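Local coordinates for Spermidine/putrescine ABC transporter, periplasmic binding protein (Treponema pallidum, PDB 2V84), which probably binds polyamines such as spermidine and putrescine in the periplasm as the receptor component of an ABC-type uptake system, at residues K138-S143 / D220-H225; A230-T235 / I243-P248. All coordinates share one frame; numbering follows the deposited sequence.

In the fold
Following the chain from the N terminus, strand 125-137 runs out into the turn 138-143, the first half of contact 1. The chain then makes strand 160-162, helices 166-176, 186-200 and 212-218 and strand 204-207 before returning at 220-225, where contact 1 closes a long excursion beside the end of strand 125-137. Contact 2 opens just afterwards: helix 228-234 follows strand 223-226 directly, and a short connection leads to strand 243-246. The two contacts are thus in series, neither nested nor crossed. Strands 223-226 and 243-246 both pair antiparallel with strand 125-137, so both contacts reach the same mixed sheet, and Phe231 of contact 2 packs against the backbone of Ala224 and His225.

Contact 1 (K138-S143 / D220-H225); sequences KKAVPS and DFVVAH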
loop_
_atom_site.group_PDB
_atom_site.type_symbol
_atom_site.label_atom_id
_atom_site.label_comp_id
_atom_site.label_asym_id
_atom_site.label_seq_id
_atom_site.Cartn_x
_atom_site.Cartn_y
_atom_site.Cartn_z
ATOM N N LYS A 138 -11.577 1.538 21.015
ATOM C CA LYS A 138 -12.822 2.221 21.396
ATOM C C LYS A 138 -13.151 2.107 22.875
ATOM O O LYS A 138 -13.911 2.924 23.414
ATOM C CB LYS A 138 -14.007 1.638 20.625
ATOM C CG LYS A 138 -14.047 1.908 19.149
ATOM C CD LYS A 138 -15.445 1.624 18.579
ATOM C CE LYS A 138 -15.737 0.137 18.448
ATOM N NZ LYS A 138 -17.030 -0.139 17.736
ATOM N N LYS A 139 -12.631 1.074 23.536
ATOM C CA LYS A 139 -12.817 0.976 24.979
ATOM C C LYS A 139 -11.861 1.914 25.723
ATOM O O LYS A 139 -12.200 2.426 26.786
ATOM C CB LYS A 139 -12.764 -0.485 25.491
ATOM C CG LYS A 139 -11.403 -1.163 25.482
ATOM C CD LYS A 139 -11.516 -2.685 25.709
ATOM C CE LYS A 139 -10.428 -3.435 24.893
ATOM N NZ LYS A 139 -10.393 -4.896 25.212
ATOM N N ALA A 140 -10.680 2.161 25.154
ATOM C CA ALA A 140 -9.724 3.075 25.777
ATOM C C ALA A 140 -9.938 4.543 25.367
ATOM O O ALA A 140 -9.594 5.470 26.108
ATOM C CB ALA A 140 -8.316 2.634 25.489
ATOM N N VAL A 141 -10.506 4.748 24.181
ATOM C CA VAL A 141 -10.790 6.094 23.685
ATOM C C VAL A 141 -12.243 6.158 23.243
ATOM O O VAL A 141 -12.525 5.957 22.061
ATOM C CB VAL A 141 -9.875 6.479 22.468
ATOM C CG1 VAL A 141 -9.897 7.964 22.269
ATOM C CG2 VAL A 141 -8.439 6.011 22.670
ATOM N N PRO A 142 -13.175 6.404 24.182
ATOM C CA PRO A 142 -14.609 6.381 23.840
ATOM C C PRO A 142 -15.078 7.541 22.953
ATOM O O PRO A 142 -16.015 7.353 22.160
ATOM C CB PRO A 142 -15.305 6.429 25.197
ATOM C CG PRO A 142 -14.232 6.179 26.214
ATOM C CD PRO A 142 -12.973 6.676 25.615
ATOM N N SER A 143 -14.410 8.693 23.052
ATOM C CA SER A 143 -14.764 9.874 22.245
ATOM C C SER A 143 -13.599 10.362 21.367
ATOM O O SER A 143 -12.516 10.653 21.860
ATOM C CB SER A 143 -15.297 11.007 23.149
ATOM O OG SER A 143 -15.703 12.131 22.372
ATOM N N ASP A 220 -0.817 -1.156 24.359
ATOM C CA ASP A 220 0.289 -0.206 24.491
ATOM C C ASP A 220 0.056 1.047 23.657
ATOM O O ASP A 220 0.306 2.160 24.129
ATOM C CB ASP A 220 1.608 -0.839 24.059
ATOM C CG ASP A 220 2.239 -1.700 25.134
ATOM O OD1 ASP A 220 1.631 -1.899 26.214
ATOM O OD2 ASP A 220 3.360 -2.183 24.870
ATOM N N PHE A 221 -0.397 0.865 22.417
ATOM C CA PHE A 221 -0.860 1.992 21.612
ATOM C C PHE A 221 -2.370 1.916 21.566
ATOM O O PHE A 221 -2.916 0.842 21.308
ATOM C CB PHE A 221 -0.347 1.960 20.164
ATOM C CG PHE A 221 1.160 1.868 20.014
ATOM C CD1 PHE A 221 2.029 2.207 21.051
ATOM C CD2 PHE A 221 1.702 1.490 18.789
ATOM C CE1 PHE A 221 3.421 2.128 20.867
ATOM C CE2 PHE A 221 3.073 1.411 18.598
ATOM C CZ PHE A 221 3.940 1.728 19.637
ATOM N N VAL A 222 -3.054 3.033 21.799
ATOM C CA VAL A 222 -4.524 3.003 21.767
ATOM C C VAL A 222 -5.080 3.635 20.491
ATOM O O VAL A 222 -6.259 3.481 20.160
ATOM C CB VAL A 222 -5.188 3.599 23.056
ATOM C CG1 VAL A 222 -4.835 2.767 24.292
ATOM C CG2 VAL A 222 -4.814 5.077 23.253
ATOM N N VAL A 223 -4.203 4.325 19.765
ATOM C CA VAL A 223 -4.505 4.847 18.443
ATOM C C VAL A 223 -3.231 4.629 17.643
ATOM O O VAL A 223 -2.146 4.979 18.088
ATOM C CB VAL A 223 -4.807 6.353 18.445
ATOM C CG1 VAL A 223 -5.057 6.823 17.018
ATOM C CG2 VAL A 223 -6.014 6.688 19.300
ATOM N N ALA A 224 -3.356 4.038 16.463
ATOM C CA ALA A 224 -2.166 3.874 15.622
ATOM C C ALA A 224 -2.474 4.022 14.158
ATOM O O ALA A 224 -3.529 3.633 13.693
ATOM C CB ALA A 224 -1.481 2.518 15.894
ATOM N N HIS A 225 -1.511 4.595 13.433
ATOM C CA HIS A 225 -1.552 4.712 11.980
ATOM C C HIS A 225 -1.062 3.385 11.367
ATOM O O HIS A 225 -0.042 2.840 11.807
ATOM C CB HIS A 225 -0.587 5.845 11.630
ATOM C CG HIS A 225 -0.550 6.232 10.188
ATOM N ND1 HIS A 225 0.538 6.875 9.651
ATOM C CD2 HIS A 225 -1.444 6.092 9.181
ATOM C CE1 HIS A 225 0.315 7.130 8.373
ATOM N NE2 HIS A 225 -0.882 6.664 8.059
#
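Val222 spreads its two methyls over Ala140 and Val141, one branch to each. CG1 of Val222 meets CB of Ala140 at 3.7 Å, while CG2 of Val222 touches CG2 of Val141 at 3.8 Å. This division follows from the torsion of Val222: CG1 stands anti to the carbonyl carbon (chi1 -64°), leaving CG2 between the backbone N and the carbonyl carbon, from where it leans on Val141. The two valines meet aslant. Val141 uses the same CG2 a second time, in a looser contact of 4.2 Å with CG2 of Val223, so a single methyl spans two consecutive residues of the other segment.

Val141 also packs on Val136 of strand 125-137 and on Leu156, and the backbone of Val222 bonds to Asn137 and Arg159. Asn137 accepts a bond from the backbone N of Ala140 through its OD1, linking the turn after strand 125-137 to the same residue that binds Val222.

Across the two segments the side chains offer one another only methyl groups and aliphatic carbons, and three of the four touching residues are buried. The turn is therefore joined to the start of strand 223-226 by shape and apolar burial, without directional bonds between these side chains.

Contact 2 (A230-T235 / I243-P248); sequences AFFAET and IDFFIP
Ile243 begins the strand by reaching between Phe232 and Thr235 of the helix. CD1 of Ile243 lies 3.9 Å from CE1 of Phe232, and the two side chains run alongside, pointing opposite ways. The same CD1 of Ile243 meets CG2 of Thr235 tip to tip, also at 3.9 Å. With CG1 anti to the carbonyl carbon (chi1 -52°) and the chain then extended, the delta methyl is carried out to the end of the helix. Thr235 itself returns a weak bond from OG1 to the carbonyl O of Phe231.

Asp244 points away from the helix, where its OD2 makes a salt bridge with NE of Arg146 and a hydrogen bond with OH of Tyr144.

Phe245 turns back toward the helix and meets two rings. CB of Phe245 sits at the edge of the Phe232 ring, near the ring plane, 3.7 Å from CE2. CG of Phe245 is anti to its own backbone N (chi1 174°), sending the ring on past Phe232 so that CD1 of Phe245 comes within 4.0 Å of CD2 of Phe231. The side chains of Phe231 and Phe245 cross at about a right angle. Phe232 also stacks with Tyr311, and Phe231 meets the ring of Phe216 edge-to-face.

Helix and strand run nearly antiparallel, at 157°, with their axes 10.5 Å apart. With Ile243 and Phe245 facing the helix, alternate strand residues pack under it on one face of a mixed sheet, the alpha/beta layering of a periplasmic binding protein lobe. Phe245 lies about 10 Å, side chain to side chain, from Glu168, a predicted spermidine-binding residue.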
loop_
_atom_site.group_PDB
_atom_site.type_symbol
_atom_site.label_atom_id
_atom_site.label_comp_id
_atom_site.label_asym_id
_atom_site.label_seq_id
_atom_site.Cartn_x
_atom_site.Cartn_y
_atom_site.Cartn_z
ATOM N N ALA A 230 -3.134 -5.621 9.112
ATOM C CA ALA A 230 -2.209 -5.875 10.229
ATOM C C ALA A 230 -2.886 -5.789 11.599
ATOM O O ALA A 230 -2.713 -6.664 12.443
ATOM C CB ALA A 230 -1.013 -4.931 10.162
ATOM N N PHE A 231 -3.665 -4.736 11.835
ATOM C CA PHE A 231 -4.378 -4.591 13.114
ATOM C C PHE A 231 -5.264 -5.802 13.360
ATOM O O PHE A 231 -5.307 -6.356 14.463
ATOM C CB PHE A 231 -5.238 -3.317 13.083
ATOM C CG PHE A 231 -4.443 -2.040 13.121
ATOM C CD1 PHE A 231 -3.750 -1.683 14.280
ATOM C CD2 PHE A 231 -4.415 -1.179 12.034
ATOM C CE1 PHE A 231 -3.013 -0.497 14.343
ATOM C CE2 PHE A 231 -3.679 0.025 12.085
ATOM C CZ PHE A 231 -2.965 0.355 13.252
ATOM N N PHE A 232 -5.979 -6.226 12.327
ATOM C CA PHE A 232 -6.967 -7.278 12.525
ATOM C C PHE A 232 -6.348 -8.670 12.557
ATOM O O PHE A 232 -6.850 -9.540 13.250
ATOM C CB PHE A 232 -8.092 -7.147 11.498
ATOM C CG PHE A 232 -9.001 -5.966 11.750
ATOM C CD1 PHE A 232 -10.007 -6.041 12.715
ATOM C CD2 PHE A 232 -8.848 -4.786 11.024
ATOM C CE1 PHE A 232 -10.849 -4.959 12.963
ATOM C CE2 PHE A 232 -9.681 -3.682 11.266
ATOM C CZ PHE A 232 -10.697 -3.782 12.227
ATOM N N ALA A 233 -5.253 -8.880 11.830
ATOM C CA ALA A 233 -4.536 -10.167 11.891
ATOM C C ALA A 233 -3.936 -10.380 13.268
ATOM O O ALA A 233 -3.897 -11.510 13.792
ATOM C CB ALA A 233 -3.447 -10.213 10.822
ATOM N N GLU A 234 -3.517 -9.280 13.882
ATOM C CA GLU A 234 -2.744 -9.319 15.115
ATOM C C GLU A 234 -3.577 -9.264 16.396
ATOM O O GLU A 234 -3.059 -9.510 17.493
ATOM C CB GLU A 234 -1.758 -8.164 15.098
ATOM C CG GLU A 234 -0.677 -8.262 16.128
ATOM C CD GLU A 234 0.563 -8.911 15.590
ATOM O OE1 GLU A 234 0.892 -8.679 14.397
ATOM O OE2 GLU A 234 1.209 -9.637 16.372
ATOM N N THR A 235 -4.857 -8.929 16.276
ATOM C CA THR A 235 -5.737 -8.850 17.445
ATOM C C THR A 235 -6.720 -10.008 17.384
ATOM O O THR A 235 -7.292 -10.254 16.326
ATOM C CB THR A 235 -6.503 -7.491 17.489
ATOM O OG1 THR A 235 -5.577 -6.421 17.707
ATOM C CG2 THR A 235 -7.513 -7.464 18.623
ATOM N N ILE A 243 -12.432 -2.386 17.970
ATOM C CA ILE A 243 -11.544 -1.623 17.098
ATOM C C ILE A 243 -12.365 -0.815 16.109
ATOM O O ILE A 243 -13.246 -1.341 15.443
ATOM C CB ILE A 243 -10.559 -2.520 16.283
ATOM C CG1 ILE A 243 -9.797 -3.486 17.188
ATOM C CG2 ILE A 243 -9.547 -1.648 15.482
ATOM C CD1 ILE A 243 -9.054 -4.571 16.435
ATOM N N ASP A 244 -12.044 0.470 15.986
ATOM C CA ASP A 244 -12.574 1.259 14.898
ATOM C C ASP A 244 -11.387 1.591 14.044
ATOM O O ASP A 244 -10.509 2.344 14.479
ATOM C CB ASP A 244 -13.204 2.547 15.433
ATOM C CG ASP A 244 -13.902 3.361 14.367
ATOM O OD1 ASP A 244 -13.927 2.975 13.174
ATOM O OD2 ASP A 244 -14.431 4.437 14.731
ATOM N N PHE A 245 -11.343 0.985 12.862
ATOM C CA PHE A 245 -10.366 1.316 11.858
ATOM C C PHE A 245 -11.095 2.176 10.856
ATOM O O PHE A 245 -12.199 1.816 10.431
ATOM C CB PHE A 245 -9.807 0.059 11.153
ATOM C CG PHE A 245 -8.902 0.391 10.028
ATOM C CD1 PHE A 245 -7.547 0.614 10.252
ATOM C CD2 PHE A 245 -9.416 0.590 8.751
ATOM C CE1 PHE A 245 -6.741 1.022 9.216
ATOM C CE2 PHE A 245 -8.604 0.963 7.716
ATOM C CZ PHE A 245 -7.264 1.191 7.947
ATOM N N PHE A 246 -10.486 3.296 10.481
ATOM C CA PHE A 246 -11.041 4.185 9.458
ATOM C C PHE A 246 -9.935 4.850 8.675
ATOM O O PHE A 246 -8.851 5.095 9.190
ATOM C CB PHE A 246 -11.932 5.281 10.083
ATOM C CG PHE A 246 -11.289 6.006 11.228
ATOM C CD1 PHE A 246 -11.378 5.502 12.523
ATOM C CD2 PHE A 246 -10.627 7.204 11.027
ATOM C CE1 PHE A 246 -10.770 6.162 13.597
ATOM C CE2 PHE A 246 -10.023 7.869 12.079
ATOM C CZ PHE A 246 -10.092 7.344 13.378
ATOM N N ILE A 247 -10.226 5.155 7.420
ATOM C CA ILE A 247 -9.389 6.044 6.632
ATOM C C ILE A 247 -10.133 7.378 6.698
ATOM O O ILE A 247 -11.299 7.428 6.318
ATOM C CB ILE A 247 -9.282 5.547 5.169
ATOM C CG1 ILE A 247 -8.687 4.134 5.128
ATOM C CG2 ILE A 247 -8.507 6.560 4.295
ATOM C CD1 ILE A 247 -9.246 3.232 4.021
ATOM N N PRO A 248 -9.486 8.454 7.212
ATOM C CA PRO A 248 -10.167 9.730 7.360
ATOM C C PRO A 248 -10.813 10.205 6.049
ATOM O O PRO A 248 -10.155 10.203 5.002
ATOM C CB PRO A 248 -9.038 10.665 7.799
ATOM C CG PRO A 248 -8.129 9.746 8.573
ATOM C CD PRO A 248 -8.111 8.501 7.749
#